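Local coordinates for protein acetyltransferase PA1377 (Pseudomonas aeruginosa, PDB 2VI7) that is a putative acetyltransferase of the GNAT (GCN5-related) family that probably transfers an acetyl group to an amine of a substrate not yet identified, at residues T7-Y13 against L59-H65; A31-L35 against Y128-A132; G90-A94 against A136-K140. All blocks are in the same frame, centred on the assembly; numbering follows the deposited sequence.

Contact 1 (T7-Y13 against L59-H65); sequences TIRLERY and LILVALH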
loop_
_atom_site.group_PDB
_atom_site.type_symbol
_atom_site.label_atom_id
_atom_site.label_comp_id
_atom_site.label_asym_id
_atom_site.label_seq_id
_atom_site.Cartn_x
_atom_site.Cartn_y
_atom_site.Cartn_z
ATOM N N THR A 7 13.012 -13.087 -29.855
ATOM C CA THR A 7 13.971 -13.368 -28.744
ATOM C C THR A 7 13.244 -13.354 -27.398
ATOM O O THR A 7 13.037 -14.410 -26.785
ATOM C CB THR A 7 15.106 -12.329 -28.687
ATOM O OG1 THR A 7 15.182 -11.636 -29.937
ATOM C CG2 THR A 7 16.433 -13.016 -28.427
ATOM N N ILE A 8 12.851 -12.165 -26.945
ATOM C CA ILE A 8 12.141 -12.043 -25.676
ATOM C C ILE A 8 10.633 -12.120 -25.900
ATOM O O ILE A 8 10.067 -11.299 -26.622
ATOM C CB ILE A 8 12.463 -10.711 -24.967
ATOM C CG1 ILE A 8 13.964 -10.612 -24.684
ATOM C CG2 ILE A 8 11.687 -10.621 -23.657
ATOM C CD1 ILE A 8 14.363 -9.357 -23.915
ATOM N N ARG A 9 10.001 -13.116 -25.283
ATOM C CA ARG A 9 8.559 -13.331 -25.380
ATOM C C ARG A 9 7.906 -12.938 -24.069
ATOM O O ARG A 9 8.370 -13.341 -23.007
ATOM C CB ARG A 9 8.236 -14.809 -25.610
ATOM C CG ARG A 9 7.886 -15.208 -27.029
ATOM C CD ARG A 9 7.229 -16.588 -27.024
ATOM N NE ARG A 9 7.340 -17.319 -28.289
ATOM C CZ ARG A 9 6.651 -17.051 -29.402
ATOM N NH1 ARG A 9 5.788 -16.040 -29.432
ATOM N NH2 ARG A 9 6.789 -17.836 -30.477
ATOM N N LEU A 10 6.829 -12.164 -24.142
ATOM C CA LEU A 10 6.105 -11.765 -22.944
ATOM C C LEU A 10 4.864 -12.630 -22.884
ATOM O O LEU A 10 4.205 -12.851 -23.899
ATOM C CB LEU A 10 5.707 -10.289 -23.001
ATOM C CG LEU A 10 6.864 -9.296 -22.919
ATOM C CD1 LEU A 10 6.321 -7.880 -22.957
ATOM C CD2 LEU A 10 7.639 -9.524 -21.634
ATOM N N GLU A 11 4.553 -13.132 -21.699
ATOM C CA GLU A 11 3.390 -13.979 -21.542
ATOM C C GLU A 11 2.783 -13.811 -20.170
ATOM O O GLU A 11 3.465 -13.425 -19.228
ATOM C CB GLU A 11 3.776 -15.443 -21.781
ATOM C CG GLU A 11 3.875 -15.802 -23.261
ATOM C CD GLU A 11 4.303 -17.248 -23.491
ATOM O OE1 GLU A 11 3.964 -18.106 -22.632
ATOM O OE2 GLU A 11 4.961 -17.507 -24.530
ATOM N N ARG A 12 1.487 -14.079 -20.081
ATOM C CA ARG A 12 0.775 -13.983 -18.822
ATOM C C ARG A 12 1.263 -15.081 -17.874
ATOM O O ARG A 12 1.325 -16.266 -18.230
ATOM C CB ARG A 12 -0.734 -14.114 -19.060
ATOM C CG ARG A 12 -1.611 -14.057 -17.815
ATOM C CD ARG A 12 -1.593 -12.687 -17.161
ATOM N NE ARG A 12 -2.486 -12.635 -16.004
ATOM C CZ ARG A 12 -3.766 -12.263 -16.048
ATOM N NH1 ARG A 12 -4.320 -11.896 -17.197
ATOM N NH2 ARG A 12 -4.493 -12.252 -14.937
ATOM N N TYR A 13 1.620 -14.672 -16.664
ATOM C CA TYR A 13 2.103 -15.609 -15.665
ATOM C C TYR A 13 1.028 -16.627 -15.296
ATOM O O TYR A 13 -0.036 -16.270 -14.768
ATOM C CB TYR A 13 2.555 -14.858 -14.408
ATOM C CG TYR A 13 2.908 -15.762 -13.242
ATOM C CD1 TYR A 13 3.932 -16.704 -13.343
ATOM C CD2 TYR A 13 2.229 -15.658 -12.031
ATOM C CE1 TYR A 13 4.271 -17.516 -12.259
ATOM C CE2 TYR A 13 2.560 -16.461 -10.946
ATOM C CZ TYR A 13 3.581 -17.386 -11.061
ATOM O OH TYR A 13 3.913 -18.165 -9.972
ATOM N N LEU A 59 -2.469 -7.980 -13.336
ATOM C CA LEU A 59 -1.828 -8.519 -14.519
ATOM C C LEU A 59 -0.375 -8.795 -14.186
ATOM O O LEU A 59 0.358 -7.895 -13.779
ATOM C CB LEU A 59 -1.889 -7.532 -15.684
ATOM C CG LEU A 59 -0.958 -7.900 -16.849
ATOM C CD1 LEU A 59 -1.310 -9.280 -17.403
ATOM C CD2 LEU A 59 -1.062 -6.829 -17.930
ATOM N N ILE A 60 0.035 -10.046 -14.342
ATOM C CA ILE A 60 1.412 -10.416 -14.078
ATOM C C ILE A 60 2.003 -10.978 -15.359
ATOM O O ILE A 60 1.432 -11.871 -15.988
ATOM C CB ILE A 60 1.515 -11.455 -12.937
ATOM C CG1 ILE A 60 0.904 -10.875 -11.659
ATOM C CG2 ILE A 60 2.977 -11.809 -12.674
ATOM C CD1 ILE A 60 0.683 -11.896 -10.601
ATOM N N LEU A 61 3.143 -10.423 -15.755
ATOM C CA LEU A 61 3.829 -10.858 -16.959
ATOM C C LEU A 61 5.185 -11.456 -16.632
ATOM O O LEU A 61 5.810 -11.124 -15.624
ATOM C CB LEU A 61 4.039 -9.684 -17.918
ATOM C CG LEU A 61 2.832 -9.028 -18.585
ATOM C CD1 LEU A 61 3.326 -7.856 -19.418
ATOM C CD2 LEU A 61 2.085 -10.038 -19.449
ATOM N N VAL A 62 5.626 -12.353 -17.500
ATOM C CA VAL A 62 6.921 -12.981 -17.361
ATOM C C VAL A 62 7.586 -12.792 -18.701
ATOM O O VAL A 62 6.934 -12.919 -19.733
ATOM C CB VAL A 62 6.810 -14.487 -17.064
ATOM C CG1 VAL A 62 6.483 -14.694 -15.603
ATOM C CG2 VAL A 62 5.740 -15.116 -17.947
ATOM N N ALA A 63 8.868 -12.449 -18.680
ATOM C CA ALA A 63 9.629 -12.262 -19.900
ATOM C C ALA A 63 10.350 -13.576 -20.104
ATOM O O ALA A 63 10.995 -14.073 -19.187
ATOM C CB ALA A 63 10.623 -11.140 -19.726
ATOM N N LEU A 64 10.236 -14.134 -21.304
ATOM C CA LEU A 64 10.854 -15.419 -21.624
ATOM C C LEU A 64 11.860 -15.369 -22.770
ATOM O O LEU A 64 11.706 -14.622 -23.738
ATOM C CB LEU A 64 9.770 -16.433 -21.997
ATOM C CG LEU A 64 8.634 -16.676 -21.014
ATOM C CD1 LEU A 64 7.518 -17.416 -21.705
ATOM C CD2 LEU A 64 9.141 -17.469 -19.841
ATOM N N HIS A 65 12.897 -16.180 -22.641
ATOM C CA HIS A 65 13.910 -16.313 -23.676
ATOM C C HIS A 65 14.170 -17.807 -23.762
ATOM O O HIS A 65 14.603 -18.417 -22.781
ATOM C CB HIS A 65 15.209 -15.615 -23.309
ATOM C CG HIS A 65 16.293 -15.840 -24.313
ATOM N ND1 HIS A 65 16.200 -15.380 -25.609
ATOM C CD2 HIS A 65 17.466 -16.514 -24.233
ATOM C CE1 HIS A 65 17.269 -15.763 -26.285
ATOM N NE2 HIS A 65 18.051 -16.453 -25.475
#
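A chi1 of 173° turns the Y13 ring away from its own N, and the side chain lies beside I60, both pointing the same way, with Y13 CB 3.5 Å from I60 CG2. R12 leaves its backbone along the same first torsion but bends at chi2 (67°), which brings it back over the partner strand. Its CD then rests 3.4 Å from L59 CD1, while the CA of L59 lies over one face of the guanidinium. The Y13 side chain crosses V62 at a slant, CD1 being 4.0 Å from V62 CG1. The tyrosine runs on toward V18 and L21 of helix 18-25. Behind these side chains, two antiparallel strands are joined by paired backbone bonds at R9 and L64 and at E11 and V62; the bond from L64 N to R9 O is 2.6 Å long. A further bond, from Y13 N to I60 O at 2.9 Å, is straight at the hydrogen, although its donor stands 35° out of the carbonyl plane. This pairing attaches strand 8-12 to the antiparallel meander 58-65, 68-77, 86-95 of the GNAT fold. L10 and A63 share one face, L10 CD2 reaching to 3.9 Å from A63 CB, and I8 and L10 continue onto helix 102-117. On the other face the side chain of E11 crosses that of L64 at about a right angle, with E11 CD 3.7 Å from L64 CD1. OE1 of that glutamate is held by a salt bridge to R16, and H17 packs on E11, V62 and L64.

Contact 2 (A31-L35 against Y128-A132); sequences ARQVL and YTDNA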
loop_
_atom_site.group_PDB
_atom_site.type_symbol
_atom_site.label_atom_id
_atom_site.label_comp_id
_atom_site.label_asym_id
_atom_site.label_seq_id
_atom_site.Cartn_x
_atom_site.Cartn_y
_atom_site.Cartn_z
ATOM N N ALA A 31 16.253 -10.671 -6.396
ATOM C CA ALA A 31 15.412 -10.533 -5.218
ATOM C C ALA A 31 15.728 -9.308 -4.367
ATOM O O ALA A 31 14.822 -8.692 -3.810
ATOM C CB ALA A 31 15.509 -11.795 -4.363
ATOM N N ARG A 32 17.000 -8.929 -4.275
ATOM C CA ARG A 32 17.358 -7.800 -3.425
ATOM C C ARG A 32 16.915 -6.436 -3.914
ATOM O O ARG A 32 16.804 -5.516 -3.117
ATOM C CB ARG A 32 18.862 -7.788 -3.141
ATOM C CG ARG A 32 19.731 -7.445 -4.315
ATOM C CD ARG A 32 21.205 -7.486 -3.942
ATOM N NE ARG A 32 21.647 -6.296 -3.214
ATOM C CZ ARG A 32 21.760 -5.079 -3.753
ATOM N NH1 ARG A 32 21.456 -4.880 -5.030
ATOM N NH2 ARG A 32 22.206 -4.061 -3.021
ATOM N N GLN A 33 16.647 -6.298 -5.209
ATOM C CA GLN A 33 16.216 -5.005 -5.739
ATOM C C GLN A 33 14.692 -4.813 -5.736
ATOM O O GLN A 33 14.175 -3.796 -6.217
ATOM C CB GLN A 33 16.801 -4.783 -7.137
ATOM C CG GLN A 33 18.331 -4.692 -7.146
ATOM C CD GLN A 33 18.875 -3.429 -6.461
ATOM O OE1 GLN A 33 18.378 -2.997 -5.421
ATOM N NE2 GLN A 33 19.916 -2.846 -7.046
ATOM N N VAL A 34 13.988 -5.802 -5.188
ATOM C CA VAL A 34 12.533 -5.766 -5.036
ATOM C C VAL A 34 12.272 -6.105 -3.560
ATOM O O VAL A 34 13.113 -5.799 -2.707
ATOM C CB VAL A 34 11.801 -6.769 -6.004
ATOM C CG1 VAL A 34 11.876 -6.249 -7.434
ATOM C CG2 VAL A 34 12.426 -8.146 -5.947
ATOM N N LEU A 35 11.135 -6.714 -3.241
ATOM C CA LEU A 35 10.838 -7.056 -1.847
ATOM C C LEU A 35 10.649 -8.551 -1.627
ATOM O O LEU A 35 10.216 -8.980 -0.556
ATOM C CB LEU A 35 9.594 -6.302 -1.364
ATOM C CG LEU A 35 9.717 -4.799 -1.100
ATOM C CD1 LEU A 35 8.346 -4.167 -0.878
ATOM C CD2 LEU A 35 10.607 -4.600 0.098
ATOM N N TYR A 128 14.461 1.563 -4.982
ATOM C CA TYR A 128 15.534 1.912 -4.055
ATOM C C TYR A 128 16.295 3.131 -4.552
ATOM O O TYR A 128 16.670 3.185 -5.714
ATOM C CB TYR A 128 16.452 0.713 -3.896
ATOM C CG TYR A 128 15.756 -0.420 -3.172
ATOM C CD1 TYR A 128 15.713 -1.706 -3.706
ATOM C CD2 TYR A 128 15.114 -0.198 -1.948
ATOM C CE1 TYR A 128 15.047 -2.746 -3.038
ATOM C CE2 TYR A 128 14.442 -1.228 -1.279
ATOM C CZ TYR A 128 14.415 -2.499 -1.829
ATOM O OH TYR A 128 13.758 -3.524 -1.179
ATOM N N THR A 129 16.524 4.103 -3.670
ATOM C CA THR A 129 17.203 5.349 -4.044
ATOM C C THR A 129 18.559 5.238 -4.734
ATOM O O THR A 129 18.967 6.163 -5.446
ATOM C CB THR A 129 17.393 6.292 -2.836
ATOM O OG1 THR A 129 18.204 5.649 -1.848
ATOM C CG2 THR A 129 16.064 6.669 -2.242
ATOM N N ASP A 130 19.257 4.123 -4.550
ATOM C CA ASP A 130 20.572 3.958 -5.167
ATOM C C ASP A 130 20.572 3.052 -6.399
ATOM O O ASP A 130 21.638 2.706 -6.916
ATOM C CB ASP A 130 21.568 3.433 -4.126
ATOM C CG ASP A 130 21.255 2.014 -3.664
ATOM O OD1 ASP A 130 20.172 1.490 -4.007
ATOM O OD2 ASP A 130 22.100 1.421 -2.950
ATOM N N ASN A 131 19.384 2.665 -6.871
ATOM C CA ASN A 131 19.267 1.811 -8.057
ATOM C C ASN A 131 19.116 2.717 -9.280
ATOM O O ASN A 131 18.008 2.965 -9.744
ATOM C CB ASN A 131 18.049 0.891 -7.932
ATOM C CG ASN A 131 18.016 -0.197 -9.002
ATOM O OD1 ASN A 131 18.813 -0.197 -9.943
ATOM N ND2 ASN A 131 17.079 -1.131 -8.860
ATOM N N ALA A 132 20.252 3.197 -9.784
ATOM C CA ALA A 132 20.300 4.101 -10.926
ATOM C C ALA A 132 19.684 3.579 -12.220
ATOM O O ALA A 132 18.863 4.259 -12.834
ATOM C CB ALA A 132 21.729 4.544 -11.166
HETATM O O HOH W 1 14.772 -1.006 -6.904
#
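This is a loop-to-loop contact, centred on Y128, between the turn that follows helix 28-31 and the turn joining strand 122-128 to helix 132-140. The Y128 ring meets the first turn with its edge, Q33 C and V34 O lying near its plane. Its hydroxyl donates to V34 O over 2.8 Å, from a position 43° above the carbonyl plane, and touches L35 CD2. Part-way along the ring, Y128 CE1 lies 3.3 Å from R32 O, and Q33 OE1 comes 3.4 Å from Y128 CD1. The bend of Q33 at chi2 (-68°) folds its amide back across N131; the two amide planes are parallel to within 1° and stacked, N131 ND2 being 3.8 Å from Q33 CD. One water fills the angle between the turns, donating a hydrogen bond to Q33 O and accepting one from N131 ND2, at 3.0 Å, and one from Y128 N. R155 ties the group together, bonding Q33 OE1, pairing with D130 and making a cation-pi contact with Y128. R82 of the second subunit bonds the carbonyls of A31 and R32. N131 N-caps helix 132-140, and this strand-helix junction of the GNAT core probably borders the acceptor pocket, as in relatives.

Contact 3 (G90-A94 against A136-K140); sequences GMGVA and ALYRK. With SO4 (sulfate ion), chain E.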
loop_
_atom_site.group_PDB
_atom_site.type_symbol
_atom_site.label_atom_id
_atom_site.label_comp_id
_atom_site.label_asym_id
_atom_site.label_seq_id
_atom_site.Cartn_x
_atom_site.Cartn_y
_atom_site.Cartn_z
ATOM N N GLY A 90 4.310 -2.115 -7.818
ATOM C CA GLY A 90 5.178 -2.394 -6.684
ATOM C C GLY A 90 6.583 -1.839 -6.776
ATOM O O GLY A 90 6.762 -0.663 -7.070
ATOM N N MET A 91 7.581 -2.678 -6.499
ATOM C CA MET A 91 8.988 -2.264 -6.564
ATOM C C MET A 91 9.428 -2.267 -8.025
ATOM O O MET A 91 10.604 -2.074 -8.358
ATOM C CB MET A 91 9.869 -3.211 -5.747
ATOM C CG MET A 91 9.737 -3.069 -4.241
ATOM S SD MET A 91 10.558 -1.612 -3.560
ATOM C CE MET A 91 12.093 -1.586 -4.465
ATOM N N GLY A 92 8.452 -2.503 -8.893
ATOM C CA GLY A 92 8.703 -2.500 -10.317
ATOM C C GLY A 92 9.094 -3.789 -11.009
ATOM O O GLY A 92 8.613 -4.882 -10.714
ATOM N N VAL A 93 10.009 -3.615 -11.949
ATOM C CA VAL A 93 10.525 -4.656 -12.812
ATOM C C VAL A 93 11.627 -5.531 -12.165
ATOM O O VAL A 93 12.619 -5.016 -11.639
ATOM C CB VAL A 93 11.013 -3.948 -14.117
ATOM C CG1 VAL A 93 12.488 -4.054 -14.279
ATOM C CG2 VAL A 93 10.304 -4.487 -15.308
ATOM N N ALA A 94 11.434 -6.853 -12.189
ATOM C CA ALA A 94 12.393 -7.819 -11.630
ATOM C C ALA A 94 13.115 -8.468 -12.801
ATOM O O ALA A 94 12.561 -9.352 -13.455
ATOM C CB ALA A 94 11.665 -8.874 -10.827
ATOM N N ALA A 136 16.397 5.263 -14.032
ATOM C CA ALA A 136 16.517 5.772 -15.388
ATOM C C ALA A 136 15.416 5.166 -16.245
ATOM O O ALA A 136 14.839 5.844 -17.094
ATOM C CB ALA A 136 17.897 5.423 -15.964
ATOM N N LEU A 137 15.127 3.888 -16.010
ATOM C CA LEU A 137 14.087 3.180 -16.749
ATOM C C LEU A 137 12.692 3.762 -16.475
ATOM O O LEU A 137 11.938 4.048 -17.406
ATOM C CB LEU A 137 14.105 1.686 -16.391
ATOM C CG LEU A 137 12.953 0.844 -16.958
ATOM C CD1 LEU A 137 13.034 0.830 -18.464
ATOM C CD2 LEU A 137 13.026 -0.573 -16.432
ATOM N N TYR A 138 12.356 3.939 -15.202
ATOM C CA TYR A 138 11.059 4.475 -14.828
ATOM C C TYR A 138 10.912 5.913 -15.298
ATOM O O TYR A 138 9.831 6.327 -15.698
ATOM C CB TYR A 138 10.870 4.362 -13.315
ATOM C CG TYR A 138 11.048 2.936 -12.808
ATOM C CD1 TYR A 138 10.542 1.853 -13.528
ATOM C CD2 TYR A 138 11.718 2.669 -11.611
ATOM C CE1 TYR A 138 10.700 0.541 -13.074
ATOM C CE2 TYR A 138 11.879 1.353 -11.141
ATOM C CZ TYR A 138 11.369 0.296 -11.882
ATOM O OH TYR A 138 11.535 -1.003 -11.452
ATOM N N ARG A 139 11.997 6.677 -15.252
ATOM C CA ARG A 139 11.961 8.066 -15.712
ATOM C C ARG A 139 11.764 8.103 -17.228
ATOM O O ARG A 139 11.103 8.995 -17.748
ATOM C CB ARG A 139 13.257 8.789 -15.343
ATOM C CG ARG A 139 13.314 9.220 -13.902
ATOM C CD ARG A 139 14.663 9.804 -13.555
ATOM N NE ARG A 139 14.664 10.383 -12.214
ATOM C CZ ARG A 139 15.763 10.753 -11.565
ATOM N NH1 ARG A 139 16.953 10.600 -12.128
ATOM N NH2 ARG A 139 15.675 11.289 -10.359
ATOM N N LYS A 140 12.350 7.139 -17.930
ATOM C CA LYS A 140 12.207 7.044 -19.377
ATOM C C LYS A 140 10.726 6.905 -19.739
ATOM O O LYS A 140 10.278 7.442 -20.752
ATOM C CB LYS A 140 12.968 5.822 -19.897
ATOM C CG LYS A 140 12.543 5.374 -21.286
ATOM C CD LYS A 140 13.192 4.064 -21.684
ATOM C CE LYS A 140 12.474 3.430 -22.875
ATOM N NZ LYS A 140 12.333 4.354 -24.044
HETATM S S SO4 E . 12.291 13.028 -11.092
HETATM O O1 SO4 E . 12.446 11.598 -10.774
HETATM O O2 SO4 E . 10.907 13.462 -10.814
HETATM O O3 SO4 E . 13.228 13.835 -10.269
HETATM O O4 SO4 E . 12.572 13.184 -12.524
HETATM O O HOH W 2 12.829 -1.372 -9.015
#
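Y138 reaches from the helix to the backbone of G92 and V93 by one side-chain oxygen. Its CG stands anti to the carbonyl carbon (chi1 -55°), which aims the phenol out of helix 132-140 and leaves the hydroxyl as the part that touches. V93 N donates to Y138 OH over 3.1 Å, approaching at the ring edge, near its plane, which would hold the hydroxyl in position. A water placed between Y138 OH and M91 O is too close to the latter to be trusted. G92, which has no side chain, lets the hydroxyl come within 3.4 Å of its CA. The neighbouring L137 takes a different first torsion, CG anti to the backbone N (chi1 173°), and sends CD2 to 4.1 Å from V93 CG1; these two side chains cross at about a right angle. The valine chi1 of 114° is near eclipsed, a strained or doubtful rotamer. R139 takes no part in this meeting: its chain is extended from CG to NE, and NE gives a bond of 2.9 Å to sulfate O1, in the guanidinium plane, with a weak second bond from NH2; T145 OG1 also holds this ion, probably from the crystallisation liquor. The break in strand 86-95 beside parallel strand 122-128 is consistent with the splayed strand pair that receives acetyl-CoA in GNAT relatives. V93, L137 and Y138 all pack on helix 102-117, through L106 and L107 among others. Through Y138, flanked by L125, V127 and M165, helix 132-140 packs against strands 122-128 and 158-168 and reaches the break in strand 86-95.

From the N terminus, contact 1 closes the first loop, bringing strand 58-65 back to strand 8-12 around the helices 18-25, 28-31 and 42-49. A31-L35 lies within that loop, yet its partner Y128-A132 comes much later, so contacts 1 and 2 cross; they stand on opposite sides of the chain's centre. Contact 3 opens only after contact 1 has closed, and it crosses contact 2, since 128-132 falls between 90-94 and 136-140. These last two touch through M91, whose side chain packs on Y128, Q33, V34 and L35. Together they tie the N-terminal helical loop and helix 132-140 to the central sheet, to whose edge contact 1 adds strand 8-12.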